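Local atomic coordinates of transcriptional regulator (Rhodococcus sp., PDB entry 2O0Y), a protein that probably binds DNA as an IclR-family transcriptional regulator, with a helix-turn-helix domain joined to a larger C-terminal domain. Residues 60-64 with 65-69; 85-88 with 89-93. One frame throughout, in Å; residues are numbered along the deposited sequence.

Contact 1. Residues 60-64 with 65-69; sequences ATMCA and RSVLT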
loop_
_atom_site.group_PDB
_atom_site.type_symbol
_atom_site.label_atom_id
_atom_site.label_comp_id
_atom_site.label_asym_id
_atom_site.label_seq_id
_atom_site.Cartn_x
_atom_site.Cartn_y
_atom_site.Cartn_z
ATOM N N ALA B 60 -13.039 19.527 -7.885
ATOM C CA ALA B 60 -12.442 19.642 -9.213
ATOM C C ALA B 60 -10.897 19.710 -9.166
ATOM O O ALA B 60 -10.216 18.926 -9.841
ATOM C CB ALA B 60 -13.004 20.835 -9.933
ATOM N N THR B 61 -10.344 20.643 -8.379
ATOM C CA THR B 61 -8.889 20.757 -8.243
ATOM C C THR B 61 -8.279 19.465 -7.689
ATOM O O THR B 61 -7.246 18.997 -8.178
ATOM C CB THR B 61 -8.467 21.945 -7.314
ATOM O OG1 THR B 61 -8.835 23.168 -7.946
ATOM C CG2 THR B 61 -6.951 21.988 -7.186
HETATM N N MSE B 62 -8.919 18.892 -6.671
HETATM C CA MSE B 62 -8.492 17.598 -6.066
HETATM C C MSE B 62 -8.492 16.434 -7.031
HETATM O O MSE B 62 -7.522 15.647 -7.065
HETATM C CB MSE B 62 -9.405 17.309 -4.842
HETATM C CG MSE B 62 -9.115 18.280 -3.722
HETATM SE SE MSE B 62 -10.535 18.355 -2.321
HETATM C CE MSE B 62 -9.922 16.744 -1.227
ATOM N N CYS B 63 -9.543 16.331 -7.865
ATOM C CA CYS B 63 -9.615 15.273 -8.875
ATOM C C CYS B 63 -8.527 15.536 -9.943
ATOM O O CYS B 63 -7.829 14.624 -10.342
ATOM C CB CYS B 63 -10.990 15.269 -9.563
ATOM S SG CYS B 63 -12.219 14.441 -8.591
ATOM N N ALA B 64 -8.378 16.790 -10.388
ATOM C CA ALA B 64 -7.358 17.099 -11.372
ATOM C C ALA B 64 -5.982 16.663 -10.896
ATOM O O ALA B 64 -5.136 16.295 -11.676
ATOM C CB ALA B 64 -7.361 18.577 -11.686
ATOM N N ARG B 65 -5.767 16.714 -9.594
ATOM C CA ARG B 65 -4.486 16.343 -9.033
ATOM C C ARG B 65 -4.419 14.873 -8.542
ATOM O O ARG B 65 -3.419 14.474 -7.945
ATOM C CB ARG B 65 -4.182 17.264 -7.852
ATOM C CG ARG B 65 -2.724 17.344 -7.519
ATOM C CD ARG B 65 -1.902 18.175 -8.607
ATOM N NE ARG B 65 -0.511 18.063 -8.207
ATOM C CZ ARG B 65 0.177 18.999 -7.577
ATOM N NH1 ARG B 65 -0.378 20.197 -7.299
ATOM N NH2 ARG B 65 1.431 18.746 -7.244
ATOM N N SER B 66 -5.487 14.102 -8.769
ATOM C CA SER B 66 -5.586 12.679 -8.345
ATOM C C SER B 66 -5.624 12.444 -6.866
ATOM O O SER B 66 -5.434 11.310 -6.430
ATOM C CB SER B 66 -4.511 11.827 -9.012
ATOM O OG SER B 66 -4.836 11.767 -10.395
ATOM N N VAL B 67 -5.933 13.479 -6.093
ATOM C CA VAL B 67 -6.126 13.384 -4.619
ATOM C C VAL B 67 -7.450 12.706 -4.421
ATOM O O VAL B 67 -7.618 11.994 -3.453
ATOM C CB VAL B 67 -6.061 14.834 -3.956
ATOM C CG1 VAL B 67 -6.833 14.983 -2.595
ATOM C CG2 VAL B 67 -4.604 15.336 -3.844
ATOM N N LEU B 68 -8.428 12.971 -5.311
ATOM C CA LEU B 68 -9.683 12.247 -5.254
ATOM C C LEU B 68 -9.895 11.650 -6.621
ATOM O O LEU B 68 -9.257 12.106 -7.573
ATOM C CB LEU B 68 -10.848 13.175 -4.967
ATOM C CG LEU B 68 -10.909 13.819 -3.600
ATOM C CD1 LEU B 68 -12.220 14.679 -3.564
ATOM C CD2 LEU B 68 -10.970 12.802 -2.441
ATOM N N THR B 69 -10.719 10.608 -6.715
ATOM C CA THR B 69 -11.139 10.040 -8.011
ATOM C C THR B 69 -12.643 9.942 -8.080
ATOM O O THR B 69 -13.246 9.509 -7.109
ATOM C CB THR B 69 -10.654 8.608 -8.086
ATOM O OG1 THR B 69 -9.256 8.681 -8.085
ATOM C CG2 THR B 69 -11.057 7.948 -9.343
#

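Contact 2. Residues 85-88 with 89-93; sequences WVRL and AGRTW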
loop_
_atom_site.group_PDB
_atom_site.type_symbol
_atom_site.label_atom_id
_atom_site.label_comp_id
_atom_site.label_asym_id
_atom_site.label_seq_id
_atom_site.Cartn_x
_atom_site.Cartn_y
_atom_site.Cartn_z
ATOM N N TRP B 85 2.633 8.134 -1.125
ATOM C CA TRP B 85 3.266 8.131 0.227
ATOM C C TRP B 85 3.241 6.774 0.924
ATOM O O TRP B 85 3.703 6.645 2.057
ATOM C CB TRP B 85 2.704 9.269 1.144
ATOM C CG TRP B 85 2.956 10.652 0.568
ATOM C CD1 TRP B 85 4.158 11.321 0.554
ATOM C CD2 TRP B 85 2.027 11.479 -0.157
ATOM N NE1 TRP B 85 4.022 12.523 -0.140
ATOM C CE2 TRP B 85 2.725 12.637 -0.571
ATOM C CE3 TRP B 85 0.690 11.322 -0.551
ATOM C CZ2 TRP B 85 2.094 13.666 -1.295
ATOM C CZ3 TRP B 85 0.050 12.340 -1.220
ATOM C CH2 TRP B 85 0.746 13.518 -1.579
ATOM N N VAL B 86 2.705 5.756 0.245
ATOM C CA VAL B 86 2.616 4.405 0.782
ATOM C C VAL B 86 3.954 3.842 1.169
ATOM O O VAL B 86 4.090 3.321 2.290
ATOM C CB VAL B 86 1.879 3.440 -0.181
ATOM C CG1 VAL B 86 2.087 1.953 0.204
ATOM C CG2 VAL B 86 0.405 3.787 -0.183
ATOM N N ARG B 87 4.939 3.940 0.277
ATOM C CA ARG B 87 6.282 3.368 0.589
ATOM C C ARG B 87 6.926 4.090 1.765
ATOM O O ARG B 87 7.436 3.460 2.679
ATOM C CB ARG B 87 7.219 3.486 -0.637
ATOM C CG ARG B 87 8.584 2.832 -0.442
ATOM C CD ARG B 87 9.558 3.198 -1.549
ATOM N NE ARG B 87 9.101 2.825 -2.889
ATOM C CZ ARG B 87 9.509 1.748 -3.580
ATOM N NH1 ARG B 87 10.393 0.900 -3.092
ATOM N NH2 ARG B 87 9.012 1.510 -4.779
ATOM N N LEU B 88 6.884 5.417 1.761
ATOM C CA LEU B 88 7.394 6.204 2.889
ATOM C C LEU B 88 6.677 5.800 4.229
ATOM O O LEU B 88 7.327 5.571 5.250
ATOM C CB LEU B 88 7.168 7.706 2.597
ATOM C CG LEU B 88 7.286 8.653 3.792
ATOM C CD1 LEU B 88 8.738 8.626 4.429
ATOM C CD2 LEU B 88 6.908 10.052 3.438
ATOM N N ALA B 89 5.339 5.742 4.222
ATOM C CA ALA B 89 4.592 5.372 5.446
ATOM C C ALA B 89 5.048 4.008 6.020
ATOM O O ALA B 89 5.258 3.838 7.260
ATOM C CB ALA B 89 3.115 5.329 5.139
ATOM N N GLY B 90 5.199 3.047 5.121
ATOM C CA GLY B 90 5.613 1.670 5.506
ATOM C C GLY B 90 7.009 1.618 6.130
ATOM O O GLY B 90 7.231 0.973 7.164
ATOM N N ARG B 91 7.946 2.312 5.508
ATOM C CA ARG B 91 9.329 2.348 5.971
ATOM C C ARG B 91 9.517 3.087 7.286
ATOM O O ARG B 91 10.462 2.836 8.016
ATOM C CB ARG B 91 10.201 3.003 4.910
ATOM C CG ARG B 91 10.298 2.185 3.629
ATOM C CD ARG B 91 10.937 3.005 2.531
ATOM N NE ARG B 91 12.276 3.486 2.879
ATOM C CZ ARG B 91 13.402 2.909 2.474
ATOM N NH1 ARG B 91 13.343 1.813 1.730
ATOM N NH2 ARG B 91 14.583 3.415 2.824
ATOM N N THR B 92 8.657 4.051 7.575
ATOM C CA THR B 92 8.841 4.840 8.787
ATOM C C THR B 92 7.843 4.474 9.864
ATOM O O THR B 92 7.875 5.059 10.889
ATOM C CB THR B 92 8.727 6.358 8.530
ATOM O OG1 THR B 92 7.448 6.675 7.965
ATOM C CG2 THR B 92 9.855 6.845 7.581
ATOM N N TRP B 93 6.947 3.521 9.618
ATOM C CA TRP B 93 5.988 3.134 10.634
ATOM C C TRP B 93 6.745 2.641 11.869
ATOM O O TRP B 93 7.707 1.890 11.725
ATOM C CB TRP B 93 5.007 2.030 10.144
ATOM C CG TRP B 93 4.043 1.664 11.243
ATOM C CD1 TRP B 93 2.877 2.308 11.548
ATOM C CD2 TRP B 93 4.205 0.630 12.227
ATOM N NE1 TRP B 93 2.305 1.741 12.666
ATOM C CE2 TRP B 93 3.089 0.699 13.093
ATOM C CE3 TRP B 93 5.187 -0.357 12.460
ATOM C CZ2 TRP B 93 2.930 -0.167 14.193
ATOM C CZ3 TRP B 93 5.022 -1.234 13.553
ATOM C CH2 TRP B 93 3.907 -1.136 14.395
HETATM O O HOH W 1 11.857 0.778 0.037
#

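Contact 1. Residues 60-64 with 65-69
M62 and C63, in the last turn of helix 52-64, meet V67 and L68 in a local helix-to-strand contact, where helix 52-64 of the helix-turn-helix domain gives way to strand 68-70. The turn is a Schellman motif. S66 takes a positive phi of 67°, and its N bonds to C63 O at 2.9 Å, approaching from above the carbonyl plane and not on a lone pair. V67 N reaches M62 O at 2.9 Å, while L68 N adds a weak bond to the same oxygen. R65 N still makes the regular helical bond to T61 O, 3.1 Å long.

The selenomethionine M62 brings the apolar side of the contact together. Its chain bends at chi3 (83°), bringing CE to V67 CG1 at 3.8 Å and to L68 CD1 at 3.9 Å. L29 of helix 18-29 touches both M62 and V67. On the neighbouring residue, C63 CA lies 3.4 Å from L68 O in a nearly straight CA-H...O contact, and SG rests against L68 CB. R65 turns its guanidinium to the second subunit, where NH2 forms salt bridges with D27 and E30 of that subunit. Backbone bonds thus close the helix end beside a buried apolar cluster, while the charge of R65 serves the subunit interface.

Contact 2. Residues 85-88 with 89-93
T92 OG1 donates to L88 O at 2.9 Å, one turn back along helix 86-92, and T92 N bonds to the same oxygen at 3.1 Å. The two donors come from different directions: the amide lies nearly along the C=O axis, whereas the hydroxyl stands above the carbonyl plane, 37° out of it. With chi1 at 58°, OG1 sits between its own backbone N and carbonyl carbon, which turns it back toward L88 O. The methyl branch CG2 meets L88 CD1 at 3.8 Å, so both branches of T92 are engaged with L88.

A second pair, R87 and R91, lies side by side and points the same way. R87 CG touches R91 CD at 3.8 Å, and R91 CG also comes within 3.3 Å of R87 O. Farther out, the guanidinium planes diverge by 50° and their NH1 atoms stand 5.7 Å apart. A water lies between them, in the plane of the R87 group at its edge, but its 2.5 Å distance to R91 NH1 is suspiciously short and its bond to R87 NH1 is long and weak.

The helical bonds A89 N to W85 O, G90 N to V86 O and R91 N to R87 O keep residues four apart on the same side of the helix. On the outer shell, the second subunit packs P37 on L88, L83 on A89 and its own V86 on V86. Two donors therefore grip the L88 carbonyl, while a long, weak ion pair of R87 NH2 with E131 of the second subunit, perhaps with the water, may partly offset the arginines' like charges.

Overall arrangement
Contact 1 and contact 2 follow one another along the chain, with centres 22 Å apart and nearest atoms about 6 Å apart, so neither touches the other directly. Residues 60-69 belong to the helix-turn-helix domain, which probably binds DNA; residues 85-93 span helix 86-92, which leads from there toward the C-terminal domain and its six-stranded antiparallel sheet. Their centres lie 29 Å and 14 Å from the chain centre, fitting this progression. Both touch the second subunit, and the interface links them across chains: W93 of the second subunit packs on T69, while W85 NE1 bonds weakly to L29 of the second subunit, the residue that within its own chain packs on M62 and V67.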